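Long-range contacts in ORC1-type DNA replication protein 2 (Aeropyrum pernix, PDB 1W5T), which binds ATP and DNA and takes part in the regulation of DNA replication, combining an AAA+ ATPase domain with a C-terminal winged-helix domain: residues Val51-Ser57 against Ile206-Leu212; Thr111-Ile115 against Ala128-Leu133; Leu161-Arg166 against Ile199-Gln205; Glu326-Ala330 against Thr381-Arg385. One frame throughout, in Å; residues are numbered along the deposited sequence.

Interaction 1 (Val51-Ser57 against Ile206-Leu212)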
loop_
_atom_site.group_PDB
_atom_site.type_symbol
_atom_site.label_atom_id
_atom_site.label_comp_id
_atom_site.label_asym_id
_atom_site.label_seq_id
_atom_site.Cartn_x
_atom_site.Cartn_y
_atom_site.Cartn_z
ATOM N N VAL A 51 -4.017 11.535 -14.633
ATOM C CA VAL A 51 -3.764 11.290 -13.225
ATOM C C VAL A 51 -4.506 10.017 -12.894
ATOM O O VAL A 51 -5.724 9.955 -13.041
ATOM C CB VAL A 51 -4.272 12.474 -12.341
ATOM C CG1 VAL A 51 -4.219 12.131 -10.851
ATOM C CG2 VAL A 51 -3.499 13.762 -12.640
ATOM N N ASN A 52 -3.775 8.993 -12.463
ATOM C CA ASN A 52 -4.403 7.736 -12.029
ATOM C C ASN A 52 -3.989 7.335 -10.605
ATOM O O ASN A 52 -3.034 7.841 -10.066
ATOM C CB ASN A 52 -4.103 6.614 -13.025
ATOM C CG ASN A 52 -4.574 6.934 -14.450
ATOM O OD1 ASN A 52 -5.720 7.301 -14.667
ATOM N ND2 ASN A 52 -3.685 6.756 -15.424
ATOM N N MET A 53 -4.710 6.429 -9.987
ATOM C CA MET A 53 -4.371 6.045 -8.651
ATOM C C MET A 53 -4.386 4.538 -8.478
ATOM O O MET A 53 -5.230 3.847 -9.056
ATOM C CB MET A 53 -5.325 6.695 -7.646
ATOM C CG MET A 53 -5.077 6.266 -6.193
ATOM S SD MET A 53 -6.145 7.026 -4.952
ATOM C CE MET A 53 -5.348 8.579 -4.765
ATOM N N ILE A 54 -3.481 4.062 -7.628
ATOM C CA ILE A 54 -3.428 2.692 -7.121
ATOM C C ILE A 54 -3.642 2.789 -5.645
ATOM O O ILE A 54 -2.979 3.597 -4.994
ATOM C CB ILE A 54 -2.018 2.091 -7.367
ATOM C CG1 ILE A 54 -1.735 1.921 -8.875
ATOM C CG2 ILE A 54 -1.857 0.771 -6.578
ATOM C CD1 ILE A 54 -0.219 1.553 -9.279
ATOM N N TYR A 55 -4.562 1.999 -5.107
ATOM C CA TYR A 55 -4.681 1.830 -3.652
ATOM C C TYR A 55 -4.823 0.345 -3.298
ATOM O O TYR A 55 -5.143 -0.487 -4.138
ATOM C CB TYR A 55 -5.848 2.680 -3.054
ATOM C CG TYR A 55 -7.253 2.348 -3.591
ATOM C CD1 TYR A 55 -8.166 1.601 -2.827
ATOM C CD2 TYR A 55 -7.660 2.785 -4.864
ATOM C CE1 TYR A 55 -9.472 1.308 -3.317
ATOM C CE2 TYR A 55 -8.957 2.512 -5.352
ATOM C CZ TYR A 55 -9.837 1.767 -4.563
ATOM O OH TYR A 55 -11.064 1.497 -5.057
ATOM N N GLY A 56 -4.564 0.009 -2.044
ATOM C CA GLY A 56 -4.687 -1.360 -1.580
ATOM C C GLY A 56 -5.816 -1.602 -0.606
ATOM O O GLY A 56 -6.511 -0.682 -0.189
ATOM N N SER A 57 -6.024 -2.860 -0.241
ATOM C CA SER A 57 -7.027 -3.167 0.766
ATOM C C SER A 57 -6.643 -2.511 2.068
ATOM O O SER A 57 -5.453 -2.259 2.356
ATOM C CB SER A 57 -7.220 -4.649 0.919
ATOM O OG SER A 57 -7.647 -5.165 -0.323
ATOM N N ILE A 206 -9.007 12.234 -11.422
ATOM C CA ILE A 206 -8.476 10.869 -11.441
ATOM C C ILE A 206 -9.268 9.998 -12.381
ATOM O O ILE A 206 -10.428 9.715 -12.135
ATOM C CB ILE A 206 -8.443 10.235 -10.019
ATOM C CG1 ILE A 206 -7.695 11.141 -9.059
ATOM C CG2 ILE A 206 -7.759 8.868 -10.073
ATOM C CD1 ILE A 206 -7.747 10.684 -7.624
ATOM N N GLY A 207 -8.648 9.586 -13.467
ATOM C CA GLY A 207 -9.386 8.887 -14.498
ATOM C C GLY A 207 -9.605 7.421 -14.198
ATOM O O GLY A 207 -10.635 6.862 -14.559
ATOM N N PHE A 208 -8.631 6.798 -13.556
ATOM C CA PHE A 208 -8.639 5.355 -13.341
ATOM C C PHE A 208 -8.084 5.039 -11.966
ATOM O O PHE A 208 -6.982 5.479 -11.592
ATOM C CB PHE A 208 -7.862 4.658 -14.446
ATOM C CG PHE A 208 -8.044 3.161 -14.494
ATOM C CD1 PHE A 208 -9.316 2.588 -14.464
ATOM C CD2 PHE A 208 -6.940 2.319 -14.571
ATOM C CE1 PHE A 208 -9.472 1.195 -14.504
ATOM C CE2 PHE A 208 -7.092 0.926 -14.639
ATOM C CZ PHE A 208 -8.352 0.368 -14.598
ATOM N N LYS A 209 -8.875 4.283 -11.218
ATOM C CA LYS A 209 -8.590 3.923 -9.845
ATOM C C LYS A 209 -8.433 2.423 -9.863
ATOM O O LYS A 209 -9.280 1.694 -10.388
ATOM C CB LYS A 209 -9.722 4.338 -8.906
ATOM C CG LYS A 209 -9.773 5.791 -8.635
ATOM C CD LYS A 209 -11.177 6.243 -8.261
ATOM C CE LYS A 209 -11.335 7.745 -8.397
ATOM N NZ LYS A 209 -12.698 8.187 -8.041
ATOM N N LEU A 210 -7.347 1.955 -9.288
ATOM C CA LEU A 210 -7.063 0.541 -9.284
ATOM C C LEU A 210 -6.864 0.022 -7.851
ATOM O O LEU A 210 -5.952 0.460 -7.118
ATOM C CB LEU A 210 -5.812 0.295 -10.146
ATOM C CG LEU A 210 -5.541 -1.108 -10.631
ATOM C CD1 LEU A 210 -6.858 -1.826 -11.075
ATOM C CD2 LEU A 210 -4.552 -0.994 -11.797
ATOM N N HIS A 211 -7.712 -0.916 -7.444
ATOM C CA HIS A 211 -7.665 -1.476 -6.109
ATOM C C HIS A 211 -6.892 -2.798 -6.108
ATOM O O HIS A 211 -7.265 -3.752 -6.768
ATOM C CB HIS A 211 -9.097 -1.647 -5.602
ATOM C CG HIS A 211 -9.222 -2.363 -4.286
ATOM N ND1 HIS A 211 -9.850 -3.583 -4.163
ATOM C CD2 HIS A 211 -8.806 -2.034 -3.045
ATOM C CE1 HIS A 211 -9.814 -3.971 -2.903
ATOM N NE2 HIS A 211 -9.173 -3.053 -2.206
ATOM N N LEU A 212 -5.790 -2.843 -5.374
ATOM C CA LEU A 212 -4.983 -4.070 -5.262
ATOM C C LEU A 212 -5.394 -4.869 -4.025
ATOM O O LEU A 212 -5.276 -4.368 -2.911
ATOM C CB LEU A 212 -3.516 -3.710 -5.144
ATOM C CG LEU A 212 -2.615 -3.822 -6.378
ATOM C CD1 LEU A 212 -3.297 -3.646 -7.732
ATOM C CD2 LEU A 212 -1.404 -2.940 -6.254
#

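Interaction 2 (Thr111-Ile115 against Ala128-Leu133)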
loop_
_atom_site.group_PDB
_atom_site.type_symbol
_atom_site.label_atom_id
_atom_site.label_comp_id
_atom_site.label_asym_id
_atom_site.label_seq_id
_atom_site.Cartn_x
_atom_site.Cartn_y
_atom_site.Cartn_z
ATOM N N THR A 111 15.053 14.367 -12.135
ATOM C CA THR A 111 15.105 14.609 -13.571
ATOM C C THR A 111 16.557 14.835 -13.939
ATOM O O THR A 111 16.947 14.655 -15.086
ATOM C CB THR A 111 14.314 15.886 -13.970
ATOM O OG1 THR A 111 14.894 17.047 -13.328
ATOM C CG2 THR A 111 12.856 15.833 -13.485
ATOM N N GLY A 112 17.337 15.303 -12.968
ATOM C CA GLY A 112 18.701 15.756 -13.213
ATOM C C GLY A 112 18.835 17.131 -13.833
ATOM O O GLY A 112 19.957 17.581 -14.069
ATOM N N TYR A 113 17.716 17.791 -14.122
ATOM C CA TYR A 113 17.740 19.125 -14.745
ATOM C C TYR A 113 18.345 20.178 -13.816
ATOM O O TYR A 113 18.139 20.151 -12.585
ATOM C CB TYR A 113 16.323 19.577 -15.140
ATOM C CG TYR A 113 15.627 18.793 -16.241
ATOM C CD1 TYR A 113 14.243 18.617 -16.182
ATOM C CD2 TYR A 113 16.327 18.240 -17.324
ATOM C CE1 TYR A 113 13.552 17.923 -17.146
ATOM C CE2 TYR A 113 15.645 17.522 -18.347
ATOM C CZ TYR A 113 14.228 17.379 -18.253
ATOM O OH TYR A 113 13.422 16.703 -19.187
ATOM N N PRO A 114 19.105 21.116 -14.358
ATOM C CA PRO A 114 19.749 22.096 -13.477
ATOM C C PRO A 114 18.768 23.223 -13.247
ATOM O O PRO A 114 18.641 24.172 -13.998
ATOM C CB PRO A 114 20.990 22.504 -14.266
ATOM C CG PRO A 114 20.620 22.285 -15.719
ATOM C CD PRO A 114 19.420 21.371 -15.780
ATOM N N ILE A 115 17.977 23.046 -12.213
ATOM C CA ILE A 115 16.940 23.988 -11.883
ATOM C C ILE A 115 17.257 24.373 -10.461
ATOM O O ILE A 115 17.415 23.510 -9.640
ATOM C CB ILE A 115 15.569 23.331 -11.979
ATOM C CG1 ILE A 115 15.103 23.298 -13.429
ATOM C CG2 ILE A 115 14.537 24.072 -11.082
ATOM C CD1 ILE A 115 14.040 22.252 -13.690
ATOM N N ALA A 128 9.494 26.020 -13.914
ATOM C CA ALA A 128 10.843 25.722 -14.461
ATOM C C ALA A 128 10.918 24.286 -15.024
ATOM O O ALA A 128 11.574 24.008 -16.051
ATOM C CB ALA A 128 11.907 25.931 -13.414
ATOM N N LEU A 129 10.204 23.408 -14.332
ATOM C CA LEU A 129 10.000 22.013 -14.729
ATOM C C LEU A 129 9.293 21.958 -16.066
ATOM O O LEU A 129 9.794 21.327 -16.997
ATOM C CB LEU A 129 9.196 21.284 -13.651
ATOM C CG LEU A 129 9.413 19.820 -13.284
ATOM C CD1 LEU A 129 10.764 19.232 -13.707
ATOM C CD2 LEU A 129 9.158 19.665 -11.726
ATOM N N VAL A 130 8.161 22.649 -16.173
ATOM C CA VAL A 130 7.430 22.736 -17.431
ATOM C C VAL A 130 8.298 23.285 -18.561
ATOM O O VAL A 130 8.323 22.720 -19.633
ATOM C CB VAL A 130 6.153 23.529 -17.278
ATOM C CG1 VAL A 130 5.601 23.980 -18.650
ATOM C CG2 VAL A 130 5.103 22.664 -16.567
ATOM N N ASP A 131 9.026 24.365 -18.305
ATOM C CA ASP A 131 9.975 24.901 -19.267
ATOM C C ASP A 131 11.091 23.944 -19.692
ATOM O O ASP A 131 11.305 23.777 -20.898
ATOM C CB ASP A 131 10.584 26.192 -18.764
ATOM C CG ASP A 131 10.372 27.308 -19.723
ATOM O OD1 ASP A 131 9.237 27.389 -20.245
ATOM O OD2 ASP A 131 11.283 28.134 -20.029
ATOM N N ASN A 132 11.785 23.312 -18.732
ATOM C CA ASN A 132 12.870 22.332 -19.060
ATOM C C ASN A 132 12.353 21.120 -19.847
ATOM O O ASN A 132 13.028 20.621 -20.722
ATOM C CB ASN A 132 13.593 21.819 -17.798
ATOM C CG ASN A 132 14.577 22.830 -17.218
ATOM O OD1 ASN A 132 15.789 22.744 -17.441
ATOM N ND2 ASN A 132 14.054 23.791 -16.448
ATOM N N LEU A 133 11.155 20.649 -19.527
ATOM C CA LEU A 133 10.563 19.524 -20.262
ATOM C C LEU A 133 10.259 19.948 -21.704
ATOM O O LEU A 133 10.427 19.164 -22.655
ATOM C CB LEU A 133 9.321 18.971 -19.549
ATOM C CG LEU A 133 9.578 18.189 -18.232
ATOM C CD1 LEU A 133 8.277 18.096 -17.413
ATOM C CD2 LEU A 133 10.214 16.722 -18.419
#

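Interaction 3 (Leu161-Arg166 against Ile199-Gln205)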
loop_
_atom_site.group_PDB
_atom_site.type_symbol
_atom_site.label_atom_id
_atom_site.label_comp_id
_atom_site.label_asym_id
_atom_site.label_seq_id
_atom_site.Cartn_x
_atom_site.Cartn_y
_atom_site.Cartn_z
ATOM N N LEU A 161 -2.327 21.173 -4.159
ATOM C CA LEU A 161 -2.555 19.879 -4.776
ATOM C C LEU A 161 -3.303 20.115 -6.074
ATOM O O LEU A 161 -3.075 19.473 -7.104
ATOM C CB LEU A 161 -3.404 19.001 -3.861
ATOM C CG LEU A 161 -2.758 18.329 -2.654
ATOM C CD1 LEU A 161 -3.783 17.459 -1.939
ATOM C CD2 LEU A 161 -1.541 17.519 -3.056
ATOM N N TYR A 162 -4.202 21.078 -5.995
ATOM C CA TYR A 162 -5.025 21.462 -7.115
ATOM C C TYR A 162 -4.174 21.901 -8.289
ATOM O O TYR A 162 -4.378 21.413 -9.391
ATOM C CB TYR A 162 -5.933 22.588 -6.677
ATOM C CG TYR A 162 -7.092 22.818 -7.567
ATOM C CD1 TYR A 162 -6.917 23.372 -8.847
ATOM C CD2 TYR A 162 -8.376 22.511 -7.138
ATOM C CE1 TYR A 162 -7.985 23.605 -9.668
ATOM C CE2 TYR A 162 -9.466 22.742 -7.964
ATOM C CZ TYR A 162 -9.254 23.288 -9.231
ATOM O OH TYR A 162 -10.310 23.537 -10.089
ATOM N N THR A 163 -3.226 22.807 -8.062
ATOM C CA THR A 163 -2.389 23.298 -9.148
ATOM C C THR A 163 -1.449 22.194 -9.659
ATOM O O THR A 163 -1.310 22.011 -10.873
ATOM C CB THR A 163 -1.614 24.618 -8.786
ATOM O OG1 THR A 163 -0.676 24.367 -7.734
ATOM C CG2 THR A 163 -2.544 25.642 -8.149
ATOM N N LEU A 164 -0.849 21.456 -8.726
ATOM C CA LEU A 164 -0.011 20.291 -9.046
ATOM C C LEU A 164 -0.724 19.292 -9.948
ATOM O O LEU A 164 -0.198 18.900 -10.977
ATOM C CB LEU A 164 0.476 19.579 -7.774
ATOM C CG LEU A 164 1.282 18.298 -8.033
ATOM C CD1 LEU A 164 2.646 18.602 -8.652
ATOM C CD2 LEU A 164 1.423 17.428 -6.784
ATOM N N LEU A 165 -1.926 18.894 -9.558
ATOM C CA LEU A 165 -2.634 17.819 -10.239
ATOM C C LEU A 165 -3.429 18.361 -11.415
ATOM O O LEU A 165 -3.919 17.616 -12.247
ATOM C CB LEU A 165 -3.520 17.038 -9.267
ATOM C CG LEU A 165 -3.000 15.814 -8.498
ATOM C CD1 LEU A 165 -1.528 15.436 -8.709
ATOM C CD2 LEU A 165 -3.244 16.031 -7.064
ATOM N N ARG A 166 -3.525 19.682 -11.487
ATOM C CA ARG A 166 -4.107 20.341 -12.659
ATOM C C ARG A 166 -3.108 21.304 -13.311
ATOM O O ARG A 166 -3.492 22.361 -13.829
ATOM C CB ARG A 166 -5.410 21.050 -12.276
ATOM C CG ARG A 166 -6.582 20.069 -12.094
ATOM C CD ARG A 166 -7.754 20.592 -11.287
ATOM N NE ARG A 166 -8.995 20.537 -12.062
ATOM C CZ ARG A 166 -9.630 21.603 -12.521
ATOM N NH1 ARG A 166 -9.152 22.830 -12.276
ATOM N NH2 ARG A 166 -10.739 21.453 -13.220
ATOM N N ILE A 199 -11.889 17.780 -1.352
ATOM C CA ILE A 199 -11.434 18.397 -2.610
ATOM C C ILE A 199 -11.947 17.736 -3.915
ATOM O O ILE A 199 -11.153 17.361 -4.769
ATOM C CB ILE A 199 -9.906 18.455 -2.634
ATOM C CG1 ILE A 199 -9.313 17.134 -2.101
ATOM C CG2 ILE A 199 -9.423 19.673 -1.875
ATOM C CD1 ILE A 199 -7.846 16.904 -2.438
ATOM N N PRO A 200 -13.260 17.637 -4.104
ATOM C CA PRO A 200 -13.823 16.880 -5.235
ATOM C C PRO A 200 -13.398 17.400 -6.616
ATOM O O PRO A 200 -13.563 16.656 -7.580
ATOM C CB PRO A 200 -15.331 17.058 -5.053
ATOM C CG PRO A 200 -15.441 18.330 -4.327
ATOM C CD PRO A 200 -14.325 18.267 -3.297
ATOM N N GLN A 201 -12.867 18.623 -6.698
ATOM C CA GLN A 201 -12.336 19.159 -7.957
ATOM C C GLN A 201 -10.953 18.611 -8.303
ATOM O O GLN A 201 -10.539 18.642 -9.459
ATOM C CB GLN A 201 -12.309 20.687 -7.949
ATOM C CG GLN A 201 -13.639 21.377 -7.539
ATOM C CD GLN A 201 -13.787 22.794 -8.136
ATOM O OE1 GLN A 201 -14.807 23.091 -8.775
ATOM N NE2 GLN A 201 -12.768 23.657 -7.947
ATOM N N VAL A 202 -10.231 18.107 -7.304
ATOM C CA VAL A 202 -9.011 17.355 -7.600
ATOM C C VAL A 202 -9.306 15.870 -7.811
ATOM O O VAL A 202 -8.865 15.311 -8.794
ATOM C CB VAL A 202 -7.786 17.693 -6.666
ATOM C CG1 VAL A 202 -8.124 18.737 -5.639
ATOM C CG2 VAL A 202 -7.128 16.449 -6.043
ATOM N N GLU A 203 -10.120 15.275 -6.933
ATOM C CA GLU A 203 -10.556 13.879 -7.043
ATOM C C GLU A 203 -11.104 13.551 -8.431
ATOM O O GLU A 203 -10.837 12.486 -8.951
ATOM C CB GLU A 203 -11.619 13.578 -5.980
ATOM C CG GLU A 203 -11.925 12.101 -5.739
ATOM C CD GLU A 203 -12.916 11.483 -6.723
ATOM O OE1 GLU A 203 -13.721 12.194 -7.348
ATOM O OE2 GLU A 203 -12.890 10.242 -6.871
ATOM N N SER A 204 -11.900 14.459 -8.989
ATOM C CA SER A 204 -12.500 14.298 -10.305
ATOM C C SER A 204 -11.465 14.221 -11.432
ATOM O O SER A 204 -11.803 13.765 -12.509
ATOM C CB SER A 204 -13.507 15.424 -10.609
ATOM O OG SER A 204 -12.876 16.694 -10.586
ATOM N N GLN A 205 -10.225 14.669 -11.181
ATOM C CA GLN A 205 -9.136 14.543 -12.170
ATOM C C GLN A 205 -8.629 13.110 -12.339
ATOM O O GLN A 205 -7.895 12.810 -13.288
ATOM C CB GLN A 205 -7.963 15.463 -11.845
ATOM C CG GLN A 205 -7.576 16.370 -13.025
ATOM C CD GLN A 205 -8.646 17.420 -13.338
ATOM O OE1 GLN A 205 -8.850 17.781 -14.490
ATOM N NE2 GLN A 205 -9.323 17.898 -12.304
#

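Interaction 4 (Glu326-Ala330 against Thr381-Arg385)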
loop_
_atom_site.group_PDB
_atom_site.type_symbol
_atom_site.label_atom_id
_atom_site.label_comp_id
_atom_site.label_asym_id
_atom_site.label_seq_id
_atom_site.Cartn_x
_atom_site.Cartn_y
_atom_site.Cartn_z
ATOM N N GLU A 326 -14.691 -18.627 16.899
ATOM C CA GLU A 326 -14.679 -17.614 15.842
ATOM C C GLU A 326 -16.111 -17.397 15.300
ATOM O O GLU A 326 -16.781 -18.352 14.880
ATOM C CB GLU A 326 -13.666 -18.008 14.745
ATOM C CG GLU A 326 -13.965 -17.520 13.332
ATOM C CD GLU A 326 -13.485 -18.488 12.258
ATOM O OE1 GLU A 326 -13.901 -19.669 12.300
ATOM O OE2 GLU A 326 -12.697 -18.067 11.372
ATOM N N TRP A 327 -16.560 -16.141 15.341
ATOM C CA TRP A 327 -17.939 -15.693 15.027
ATOM C C TRP A 327 -18.747 -15.557 16.311
ATOM O O TRP A 327 -19.062 -16.570 16.928
ATOM C CB TRP A 327 -18.710 -16.586 14.031
ATOM C CG TRP A 327 -18.229 -16.573 12.593
ATOM C CD1 TRP A 327 -17.725 -17.636 11.894
ATOM C CD2 TRP A 327 -18.229 -15.466 11.679
ATOM N NE1 TRP A 327 -17.392 -17.256 10.615
ATOM C CE2 TRP A 327 -17.690 -15.932 10.451
ATOM C CE3 TRP A 327 -18.612 -14.119 11.770
ATOM C CZ2 TRP A 327 -17.527 -15.100 9.332
ATOM C CZ3 TRP A 327 -18.457 -13.294 10.652
ATOM C CH2 TRP A 327 -17.918 -13.790 9.449
ATOM N N ILE A 328 -19.057 -14.314 16.704
ATOM C CA ILE A 328 -19.894 -13.997 17.872
ATOM C C ILE A 328 -21.127 -13.186 17.455
ATOM O O ILE A 328 -21.032 -12.248 16.668
ATOM C CB ILE A 328 -19.094 -13.267 19.012
ATOM C CG1 ILE A 328 -19.980 -13.049 20.255
ATOM C CG2 ILE A 328 -18.479 -11.947 18.527
ATOM C CD1 ILE A 328 -19.298 -12.367 21.424
ATOM N N ASN A 329 -22.290 -13.547 17.974
ATOM C CA ASN A 329 -23.508 -12.914 17.504
ATOM C C ASN A 329 -23.730 -11.589 18.162
ATOM O O ASN A 329 -23.243 -11.357 19.269
ATOM C CB ASN A 329 -24.737 -13.829 17.620
ATOM C CG ASN A 329 -24.972 -14.342 19.030
ATOM O OD1 ASN A 329 -24.465 -15.414 19.418
ATOM N ND2 ASN A 329 -25.776 -13.607 19.795
ATOM N N ALA A 330 -24.454 -10.726 17.453
ATOM C CA ALA A 330 -24.730 -9.360 17.877
ATOM C C ALA A 330 -25.201 -9.280 19.319
ATOM O O ALA A 330 -24.738 -8.411 20.088
ATOM C CB ALA A 330 -25.768 -8.747 16.972
ATOM N N THR A 381 -28.727 -11.208 14.987
ATOM C CA THR A 381 -28.716 -11.797 13.647
ATOM C C THR A 381 -27.440 -11.468 12.832
ATOM O O THR A 381 -27.260 -11.981 11.704
ATOM C CB THR A 381 -30.005 -11.391 12.845
ATOM O OG1 THR A 381 -30.236 -9.977 12.953
ATOM C CG2 THR A 381 -31.254 -11.996 13.472
ATOM N N THR A 382 -26.558 -10.619 13.372
ATOM C CA THR A 382 -25.272 -10.365 12.720
ATOM C C THR A 382 -24.190 -11.128 13.455
ATOM O O THR A 382 -24.171 -11.174 14.696
ATOM C CB THR A 382 -24.918 -8.828 12.631
ATOM O OG1 THR A 382 -25.874 -8.133 11.825
ATOM C CG2 THR A 382 -23.652 -8.598 11.827
ATOM N N LEU A 383 -23.293 -11.731 12.687
ATOM C CA LEU A 383 -22.136 -12.418 13.242
ATOM C C LEU A 383 -20.911 -11.556 12.976
ATOM O O LEU A 383 -20.852 -10.885 11.952
ATOM C CB LEU A 383 -21.994 -13.830 12.640
ATOM C CG LEU A 383 -23.232 -14.771 12.687
ATOM C CD1 LEU A 383 -22.874 -16.185 12.181
ATOM C CD2 LEU A 383 -23.832 -14.875 14.090
ATOM N N PHE A 384 -19.962 -11.549 13.914
ATOM C CA PHE A 384 -18.766 -10.728 13.816
ATOM C C PHE A 384 -17.579 -11.562 14.163
ATOM O O PHE A 384 -17.675 -12.426 15.046
ATOM C CB PHE A 384 -18.817 -9.577 14.801
ATOM C CG PHE A 384 -19.887 -8.574 14.529
ATOM C CD1 PHE A 384 -21.070 -8.571 15.275
ATOM C CD2 PHE A 384 -19.706 -7.599 13.572
ATOM C CE1 PHE A 384 -22.071 -7.628 15.034
ATOM C CE2 PHE A 384 -20.699 -6.642 13.321
ATOM C CZ PHE A 384 -21.879 -6.660 14.061
ATOM N N ARG A 385 -16.460 -11.325 13.492
ATOM C CA ARG A 385 -15.198 -11.974 13.851
ATOM C C ARG A 385 -13.998 -11.024 13.687
ATOM O O ARG A 385 -14.044 -10.064 12.940
ATOM C CB ARG A 385 -15.015 -13.261 13.032
ATOM C CG ARG A 385 -14.112 -13.136 11.771
ATOM C CD ARG A 385 -13.998 -14.384 10.912
ATOM N NE ARG A 385 -14.139 -14.073 9.489
ATOM C CZ ARG A 385 -14.091 -14.973 8.499
ATOM N NH1 ARG A 385 -13.889 -16.262 8.754
ATOM N NH2 ARG A 385 -14.256 -14.577 7.245
#

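Interaction 1 (Val51-Ser57 against Ile206-Leu212)
Strands 51-56 and 206-212 run parallel, their axes 4.6 Å apart at closest approach and inclined by 23°, with Met53 beside Lys209, Ile54 beside Leu210 and Tyr55 beside His211. The pair illustrates the edge of the five-stranded AAA+ sheet: strand 206-212 is outermost, and strand 51-56, which leads into the ATP-binding P-loop, lies between it and strand 180-186. Hydrogen bonds zigzag across the gap, from Met53 N to Phe208 O, from Leu210 N to Met53 O, from Tyr55 N to Leu210 O, and, nearly straight, from Leu212 N to Tyr55 O (2.7 Å). On one side of the sheet Ile54 CG2 meets Leu212 CD2 at 3.8 Å, and both residues pack against Leu68 of helix 65-82. On the other, Met53 CB lies 4.1 Å from Ile206 CG2, close to helix 190-198. Tyr55 belongs to this second side. Its CG stands between the backbone N and the carbonyl carbon (chi1 61°), and its ring lies over the neighbouring strand, where His211 CB makes a CH-pi contact with one face, 4.0 Å from the ring centroid. Lys209 CB approaches the ring edge at CE2. The two rings are inclined at 40°, and His211 CD2 comes within 3.4 Å of Tyr55 CE1.

Interaction 2 (Thr111-Ile115 against Ala128-Leu133)
Tyr113 and Asn132 are brought together by matching first torsions: in each, CG is anti to its own carbonyl carbon (chi1 -66° and -77°), and the two side chains run antiparallel, one alongside the other. Asn132 CB thereby comes over one face of the phenol, 4.0 Å from the ring centroid in a CH-pi contact, while the amide plane is turned only 23° from the ring. Leu133 occupies the edge instead, its CD2 lying in the ring plane 3.8 Å from Tyr113 CE1. The hydroxyl beyond is hydrogen-bonded to His138. This is how the loop after helix 100-111 is laid against helix 122-136, within the AAA domain. An ST turn starts the loop, Tyr113 N donating to Thr111 OG1 at 3.0 Å, and OG1 is also hydrogen-bonded to Val108 O; an inverse gamma turn centred on Pro114 then redirects the chain. Ile115 follows, with CG2 resting 4.0 Å from Ala128 CB and CD1 lying 3.6 Å from Asn132 CG. The Asn132 amide is directed back at Ala128 O, one helical turn earlier, from above the carbonyl plane; the modelled length is so short that its exact value is doubtful. Replacing Asn132 by an alanine would probably open a gap beside Ile115 CD1, where the amide now lies. Deeper in, Thr111 CG2 touches Leu129 CD1 at 4.0 Å.

Interaction 3 (Leu161-Arg166 against Ile199-Gln205)
Arg166 leans toward Gln205 and Gln201 from the end of helix 158-165, and its side chain can be followed atom by atom. From CB, which points at the opposing segment, the chain passes to CG, 3.6 Å from Gln205 CD. CD then lies over one face of the Tyr162 ring, offset toward the rim, and is 3.9 Å from Gln201 O. A bend at chi3 (122°) carries NE to Gln205 NE2, which sits in the guanidinium plane at its edge with the amide turned 76° from it; both atoms are donors, so their closeness is not a hydrogen bond and the modelled detail is doubtful. At the tip, NH1 has a long, weak ion pair with Glu169. The rest of the contact is apolar: Tyr162 CD2 meets Val202 CG1 at 4.1 Å, Val202 CG2 meets Leu165 CD2 at 4.0 Å, and Leu161 CD1 meets Ile199 CD1 at 4.1 Å. Gln201 CB comes to Tyr162 CE2 at 3.5 Å. Together they seat helix 158-165 against the short helix 200-203, just before edge strand 206-212 of the AAA+ core. Truncating Arg166 to an alanine is likely to bare part of one face of the Tyr162 ring and to take away the weak ion-pair partner of Glu169. With no hydrogen bond joining the two segments, the contact depends on apolar fit, the polar groups at its margin adding little directional hold.

Interaction 4 (Glu326-Ala330 against Thr381-Arg385)
Trp327 and Arg385 lie nearly flat against each other, the indole and guanidinium planes 24° apart, with Arg385 CZ 3.5 Å from Trp327 CZ2. Farther back along the arginine, CD stands over the six-membered ring, 4.1 Å from its centroid, in a CH-pi contact. Glu326 lies roughly parallel to Arg385, and its OE2 reaches NH1 at the guanidinium edge in a weak salt bridge of 3.4 Å; NE is held by Asp369. Leu383 meets the indole roughly perpendicular to it, bringing CB to 3.5 Å from Trp327 CE3. Beneath these side chains the backbones are antiparallel. Ile328 and Phe384 form a hydrogen-bonded pair, with Ile328 N to Phe384 O at 2.9 Å and Phe384 N to Ile328 O at 3.0 Å, and Ala330 N bonds to Thr382 O. This is the three-stranded antiparallel sheet of a winged helix: strand 328-329 flanks strand 382-386, which with strand 368-372 on its other side is consistent with the wing, while Ile328 and Phe384 face helix 330-345.

Three of the four contacts belong to the AAA+ part of the chain, and the fourth to the winged-helix domain. Interactions 1 and 3 touch directly: helix 200-203 runs on into strand 206-212, and Glu203 forms a salt bridge with Lys209. Interaction 2 stands apart at the far end of the ATPase domain, its centre about 57 Å from that of interaction 4. Interactions 1, 2 and 3 are partly buried; interaction 4 is at the surface. Backbone hydrogen bonds dominate the two sheet contacts, parallel in interaction 1, antiparallel in interaction 4. Interaction 2 lays a loop on a helix and interaction 3 one helix on another, both through side chains without a hydrogen bond across. A charged pair bridges the segments in interaction 4 alone.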